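PDB 4ZWV: putative aminotransferase, which probably transfers an amino group with the aid of pyridoxal 5'-phosphate, as a putative sugar aminotransferase in the biosynthesis of the AT2433 aminopentose. Local coordinates for residues N48-V52 against H208-M212; R214-G218 against E234-H240. All blocks are in the same frame, centred on the assembly; numbering follows the deposited sequence.

Both contacts involve helix 205-214, interaction 1 through its side and interaction 2 through its C-terminal end and the loop beyond; they lie on the same side of the chain's centre, their centres about 13 Å apart. In series along the chain, interaction 1 joins the turn leading into strand 51-54, an edge strand of the seven-stranded mixed sheet, to the helix, and interaction 2 folds the segment leaving that helix against residues 234-240, ahead of helix 243-273. Two links connect them, a salt bridge from Arg210 NE to Glu234 OE1 at 2.9 Å and packing of Val52 CG1 on Arg215 NH1. A connected layer thus runs from the edge of the sheet to the subunit interface.

Interaction 1. Residues N48-V52 against H208-M212; sequences NPRVV and HERAM
His208 lays one face of its imidazole on the backbone and inner side chain of Arg50. In this CH-pi contact Arg50 CA stands almost centrally over the ring, 3.7 Å from its centroid and 5° off the normal. Further along the same side chain, Arg50 CG comes to 3.7 Å from His208 ND1. The torsion of His208 about CA-CB sets CG trans to its backbone N (chi1 -175°), which carries the ring out from the helix and onto the turn. The guanidinium takes no part in this contact: its plane is turned 84° from that of the imidazole, and its NE is hydrogen-bonded instead to Leu202 O.

Apolar contact follows at the rim of the same ring. Val52 CG2 meets the imidazole edge-on, in its plane, 3.5 Å from His208 CD2. The same methyl also lies 4.0 Å from Ala211 CB, so one branch of the valine touches two side chains one turn apart on the helix, His208 and Ala211.

Polar links are few, and no direct hydrogen bond crosses the contact. A water is placed between Val51 O and His208 NE2, but at 2.5 Å from each its two bonds are unusually short, and the bridge is best taken as doubtful in detail. Within residues 48-52 an Asx turn shapes the approach to the strand: Asn48 OD1 accepts from Arg50 N at 2.8 Å, the donor standing above the carbonyl plane.

In the fold, strand 51-54 is hydrogen-bonded on one side to the 198-201 region through Val52 and Leu200. Val51 turns the other way, onto Ala43 and Leu46 of helix 33-46, while Ala211 also rests on Leu200, so the edge strand is held between helices 33-46 and 205-214.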
loop_
_atom_site.group_PDB
_atom_site.type_symbol
_atom_site.label_atom_id
_atom_site.label_comp_id
_atom_site.label_asym_id
_atom_site.label_seq_id
_atom_site.Cartn_x
_atom_site.Cartn_y
_atom_site.Cartn_z
ATOM N N ASN A 48 -20.370 10.489 10.230
ATOM C CA ASN A 48 -20.168 9.075 10.541
ATOM C C ASN A 48 -18.933 8.986 11.433
ATOM O O ASN A 48 -17.847 9.362 11.024
ATOM C CB ASN A 48 -19.987 8.237 9.262
ATOM C CG ASN A 48 -19.877 6.737 9.541
ATOM O OD1 ASN A 48 -19.620 6.321 10.666
ATOM N ND2 ASN A 48 -20.078 5.920 8.503
ATOM N N PRO A 49 -19.103 8.529 12.678
ATOM C CA PRO A 49 -17.950 8.473 13.585
ATOM C C PRO A 49 -17.016 7.305 13.293
ATOM O O PRO A 49 -15.891 7.276 13.794
ATOM C CB PRO A 49 -18.598 8.317 14.961
ATOM C CG PRO A 49 -19.892 7.663 14.695
ATOM C CD PRO A 49 -20.357 8.136 13.342
ATOM N N ARG A 50 -17.466 6.362 12.478
ATOM C CA ARG A 50 -16.700 5.147 12.219
ATOM C C ARG A 50 -15.871 5.294 10.955
ATOM O O ARG A 50 -16.223 4.736 9.909
ATOM C CB ARG A 50 -17.640 3.946 12.105
ATOM C CG ARG A 50 -18.452 3.695 13.374
ATOM C CD ARG A 50 -19.592 2.731 13.106
ATOM N NE ARG A 50 -20.553 3.321 12.183
ATOM C CZ ARG A 50 -21.546 4.119 12.559
ATOM N NH1 ARG A 50 -21.717 4.400 13.844
ATOM N NH2 ARG A 50 -22.368 4.626 11.651
ATOM N N VAL A 51 -14.787 6.065 11.032
ATOM C CA VAL A 51 -13.960 6.280 9.859
ATOM C C VAL A 51 -12.538 5.821 10.135
ATOM O O VAL A 51 -12.010 5.996 11.233
ATOM C CB VAL A 51 -13.965 7.761 9.395
ATOM C CG1 VAL A 51 -15.396 8.231 9.116
ATOM C CG2 VAL A 51 -13.286 8.682 10.416
ATOM N N VAL A 52 -11.943 5.213 9.124
ATOM C CA VAL A 52 -10.636 4.586 9.256
ATOM C C VAL A 52 -9.738 5.094 8.140
ATOM O O VAL A 52 -9.958 4.778 6.975
ATOM C CB VAL A 52 -10.782 3.054 9.193
ATOM C CG1 VAL A 52 -9.439 2.375 9.245
ATOM C CG2 VAL A 52 -11.704 2.578 10.330
ATOM N N HIS A 208 -15.963 -1.550 12.262
ATOM C CA HIS A 208 -15.042 -0.473 12.599
ATOM C C HIS A 208 -13.854 -1.000 13.397
ATOM O O HIS A 208 -12.704 -0.691 13.087
ATOM C CB HIS A 208 -15.791 0.616 13.383
ATOM C CG HIS A 208 -14.971 1.829 13.690
ATOM N ND1 HIS A 208 -15.220 2.626 14.788
ATOM C CD2 HIS A 208 -13.946 2.410 13.027
ATOM C CE1 HIS A 208 -14.357 3.626 14.807
ATOM N NE2 HIS A 208 -13.567 3.514 13.754
ATOM N N GLU A 209 -14.128 -1.791 14.428
ATOM C CA GLU A 209 -13.047 -2.290 15.271
ATOM C C GLU A 209 -12.123 -3.237 14.498
ATOM O O GLU A 209 -10.895 -3.167 14.649
ATOM C CB GLU A 209 -13.609 -2.976 16.517
ATOM C CG GLU A 209 -14.368 -2.040 17.464
ATOM C CD GLU A 209 -13.470 -1.065 18.211
ATOM O OE1 GLU A 209 -12.237 -1.270 18.250
ATOM O OE2 GLU A 209 -14.000 -0.078 18.766
ATOM N N ARG A 210 -12.692 -4.101 13.655
ATOM C CA ARG A 210 -11.871 -5.001 12.840
ATOM C C ARG A 210 -11.026 -4.226 11.836
ATOM O O ARG A 210 -9.854 -4.554 11.608
ATOM C CB ARG A 210 -12.742 -6.023 12.106
ATOM C CG ARG A 210 -13.456 -6.985 13.035
ATOM C CD ARG A 210 -14.402 -7.885 12.253
ATOM N NE ARG A 210 -13.655 -8.705 11.304
ATOM C CZ ARG A 210 -14.048 -8.991 10.066
ATOM N NH1 ARG A 210 -15.206 -8.536 9.599
ATOM N NH2 ARG A 210 -13.275 -9.743 9.293
ATOM N N ALA A 211 -11.599 -3.175 11.254
ATOM C CA ALA A 211 -10.874 -2.362 10.285
ATOM C C ALA A 211 -9.678 -1.663 10.908
ATOM O O ALA A 211 -8.610 -1.591 10.305
ATOM C CB ALA A 211 -11.805 -1.315 9.652
HETATM N N MSE A 212 -9.859 -1.151 12.122
HETATM C CA MSE A 212 -8.781 -0.457 12.819
HETATM C C MSE A 212 -7.624 -1.372 13.177
HETATM O O MSE A 212 -6.483 -0.924 13.262
HETATM C CB MSE A 212 -9.304 0.207 14.082
HETATM C CG MSE A 212 -10.149 1.415 13.794
HETATM SE SE MSE A 212 -10.545 2.363 15.426
HETATM C CE MSE A 212 -11.918 1.194 16.106
HETATM O O HOH W 1 -11.556 5.064 13.541
#

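Interaction 2. Residues R214-G218 against E234-H240; sequences RRFYG and EWGLKWH
Arg214 grips a single carbonyl oxygen, Trp235 O, with two nitrogens at once: NE at 2.7 Å and NH2 at 2.8 Å from that oxygen. It lies in the guanidinium plane, yet the two donors reach it from opposite faces of the carbonyl plane. The setting is a pair of irregular segments joined by a lone beta bridge, Phe216 with Lys238, at the dimer interface of a fold-type I aminotransferase. A bend at chi3 (77°) swings the guanidinium onto the carbonyl, with Glu234 CB over one face. Glu234 OE2 adds only a long, out-of-plane charge attraction to NH1; its OE1 has a closer partner in Arg210. With a leucine in place of Arg214, Trp235 O would probably be left without these two bonds and the 234-236 backbone less firmly fixed.

Around the bridge, Tyr217 N donates to Leu237 O and Trp239 N to Arg215 O, while Lys238 centres an inverse gamma turn. Two glycines permit the close approach: a side chain on Gly236 would run into Arg214 O, and one on Gly218 into Glu234 O. The buried Gly236 O has no hydrogen-bond partner, but Tyr217 CA points its hydrogen at it from 3.4 Å, nearly straight at 172°.

Tyr217 and Phe216 reach the second subunit. Tyr217 packs one ring face on the Leu237 backbone and meets Thr58 of the second subunit, a cofactor-binding residue, with its hydroxyl; Phe216 packs on that subunit's pyridoxal-phosphate-modified lysine. Lys238 NZ pairs with Asp196 of the second subunit and donates to His240 NE2 in the imidazole plane, while His240 ND1 is hydrogen-bonded to Gln31 OE1 of the same chain. Phe216 and His240 run side by side with planes 39° apart, Phe216 CD1 lying over the imidazole near its rim, 3.4 Å from His240 CE1.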
loop_
_atom_site.group_PDB
_atom_site.type_symbol
_atom_site.label_atom_id
_atom_site.label_comp_id
_atom_site.label_asym_id
_atom_site.label_seq_id
_atom_site.Cartn_x
_atom_site.Cartn_y
_atom_site.Cartn_z
ATOM N N ARG A 214 -7.021 -4.473 11.363
ATOM C CA ARG A 214 -6.471 -5.098 10.170
ATOM C C ARG A 214 -5.765 -4.119 9.240
ATOM O O ARG A 214 -4.982 -4.543 8.402
ATOM C CB ARG A 214 -7.565 -5.846 9.410
ATOM C CG ARG A 214 -8.200 -6.969 10.241
ATOM C CD ARG A 214 -9.091 -7.854 9.379
ATOM N NE ARG A 214 -8.272 -8.761 8.588
ATOM C CZ ARG A 214 -8.741 -9.750 7.834
ATOM N NH1 ARG A 214 -10.044 -9.975 7.749
ATOM N NH2 ARG A 214 -7.898 -10.517 7.155
ATOM N N ARG A 215 -5.983 -2.816 9.412
ATOM C CA ARG A 215 -5.270 -1.866 8.569
ATOM C C ARG A 215 -3.781 -1.800 8.910
ATOM O O ARG A 215 -3.003 -1.262 8.132
ATOM C CB ARG A 215 -5.881 -0.472 8.676
ATOM C CG ARG A 215 -5.572 0.210 9.976
ATOM C CD ARG A 215 -6.000 1.663 9.946
ATOM N NE ARG A 215 -5.928 2.183 11.299
ATOM C CZ ARG A 215 -6.369 3.374 11.673
ATOM N NH1 ARG A 215 -6.908 4.210 10.784
ATOM N NH2 ARG A 215 -6.244 3.728 12.941
ATOM N N PHE A 216 -3.389 -2.323 10.072
ATOM C CA PHE A 216 -1.979 -2.394 10.455
ATOM C C PHE A 216 -1.679 -3.805 10.966
ATOM O O PHE A 216 -1.475 -4.027 12.168
ATOM C CB PHE A 216 -1.613 -1.332 11.508
ATOM C CG PHE A 216 -0.138 -1.296 11.830
ATOM C CD1 PHE A 216 0.763 -0.772 10.922
ATOM C CD2 PHE A 216 0.340 -1.810 13.025
ATOM C CE1 PHE A 216 2.127 -0.751 11.199
ATOM C CE2 PHE A 216 1.702 -1.796 13.315
ATOM C CZ PHE A 216 2.596 -1.262 12.396
ATOM N N TYR A 217 -1.709 -4.752 10.032
ATOM C CA TYR A 217 -1.275 -6.131 10.258
ATOM C C TYR A 217 -2.095 -6.900 11.283
ATOM O O TYR A 217 -1.706 -7.999 11.664
ATOM C CB TYR A 217 0.188 -6.167 10.699
ATOM C CG TYR A 217 1.153 -5.470 9.775
ATOM C CD1 TYR A 217 1.489 -6.020 8.542
ATOM C CD2 TYR A 217 1.729 -4.267 10.143
ATOM C CE1 TYR A 217 2.397 -5.382 7.687
ATOM C CE2 TYR A 217 2.637 -3.612 9.300
ATOM C CZ TYR A 217 2.962 -4.184 8.079
ATOM O OH TYR A 217 3.882 -3.549 7.267
ATOM N N GLY A 218 -3.221 -6.343 11.738
ATOM C CA GLY A 218 -3.935 -6.983 12.836
ATOM C C GLY A 218 -3.301 -6.739 14.197
ATOM O O GLY A 218 -3.664 -7.388 15.193
ATOM N N GLU A 234 -6.760 -11.666 13.271
ATOM C CA GLU A 234 -6.961 -11.698 11.828
ATOM C C GLU A 234 -5.833 -10.890 11.208
ATOM O O GLU A 234 -5.588 -9.761 11.629
ATOM C CB GLU A 234 -8.311 -11.086 11.422
ATOM C CG GLU A 234 -9.547 -11.697 12.048
ATOM C CD GLU A 234 -10.814 -11.024 11.526
ATOM O OE1 GLU A 234 -11.080 -9.853 11.895
ATOM O OE2 GLU A 234 -11.528 -11.668 10.730
ATOM N N TRP A 235 -5.155 -11.451 10.213
ATOM C CA TRP A 235 -4.028 -10.748 9.608
ATOM C C TRP A 235 -4.476 -9.533 8.789
ATOM O O TRP A 235 -5.636 -9.406 8.406
ATOM C CB TRP A 235 -3.198 -11.711 8.735
ATOM C CG TRP A 235 -3.941 -12.272 7.555
ATOM C CD1 TRP A 235 -4.565 -13.488 7.481
ATOM C CD2 TRP A 235 -4.156 -11.636 6.285
ATOM N NE1 TRP A 235 -5.151 -13.648 6.243
ATOM C CE2 TRP A 235 -4.907 -12.529 5.490
ATOM C CE3 TRP A 235 -3.757 -10.409 5.732
ATOM C CZ2 TRP A 235 -5.296 -12.224 4.183
ATOM C CZ3 TRP A 235 -4.158 -10.104 4.432
ATOM C CH2 TRP A 235 -4.917 -11.011 3.675
ATOM N N GLY A 236 -3.536 -8.620 8.569
ATOM C CA GLY A 236 -3.740 -7.500 7.666
ATOM C C GLY A 236 -2.409 -7.149 7.045
ATOM O O GLY A 236 -1.393 -7.777 7.339
ATOM N N LEU A 237 -2.399 -6.140 6.184
ATOM C CA LEU A 237 -1.144 -5.659 5.611
ATOM C C LEU A 237 -0.851 -4.250 6.118
ATOM O O LEU A 237 -1.339 -3.858 7.174
ATOM C CB LEU A 237 -1.197 -5.694 4.078
ATOM C CG LEU A 237 -1.344 -7.106 3.502
ATOM C CD1 LEU A 237 -1.436 -7.082 1.971
ATOM C CD2 LEU A 237 -0.160 -7.961 3.944
ATOM N N LYS A 238 -0.005 -3.508 5.402
ATOM C CA LYS A 238 0.293 -2.131 5.793
ATOM C C LYS A 238 -0.670 -1.228 5.032
ATOM O O LYS A 238 -0.320 -0.589 4.036
ATOM C CB LYS A 238 1.749 -1.771 5.492
ATOM C CG LYS A 238 2.191 -0.460 6.081
ATOM C CD LYS A 238 3.572 -0.105 5.565
ATOM C CE LYS A 238 3.937 1.287 5.983
ATOM N NZ LYS A 238 4.015 1.415 7.459
ATOM N N TRP A 239 -1.904 -1.196 5.502
ATOM C CA TRP A 239 -2.953 -0.492 4.800
ATOM C C TRP A 239 -3.274 0.855 5.427
ATOM O O TRP A 239 -4.158 1.555 4.945
ATOM C CB TRP A 239 -4.223 -1.340 4.780
ATOM C CG TRP A 239 -4.181 -2.517 3.821
ATOM C CD1 TRP A 239 -3.665 -2.539 2.558
ATOM C CD2 TRP A 239 -4.735 -3.823 4.053
ATOM N NE1 TRP A 239 -3.853 -3.788 1.991
ATOM C CE2 TRP A 239 -4.513 -4.586 2.888
ATOM C CE3 TRP A 239 -5.387 -4.418 5.137
ATOM C CZ2 TRP A 239 -4.911 -5.920 2.780
ATOM C CZ3 TRP A 239 -5.793 -5.743 5.024
ATOM C CH2 TRP A 239 -5.554 -6.476 3.853
ATOM N N HIS A 240 -2.574 1.209 6.495
ATOM C CA HIS A 240 -2.880 2.443 7.219
ATOM C C HIS A 240 -2.279 3.698 6.580
ATOM O O HIS A 240 -1.458 3.623 5.657
ATOM C CB HIS A 240 -2.413 2.324 8.679
ATOM C CG HIS A 240 -0.927 2.320 8.846
ATOM N ND1 HIS A 240 -0.325 2.576 10.057
ATOM C CD2 HIS A 240 0.073 2.068 7.971
ATOM C CE1 HIS A 240 0.988 2.502 9.917
ATOM N NE2 HIS A 240 1.258 2.201 8.661
HETATM O O HOH W 2 5.176 -0.980 8.190
#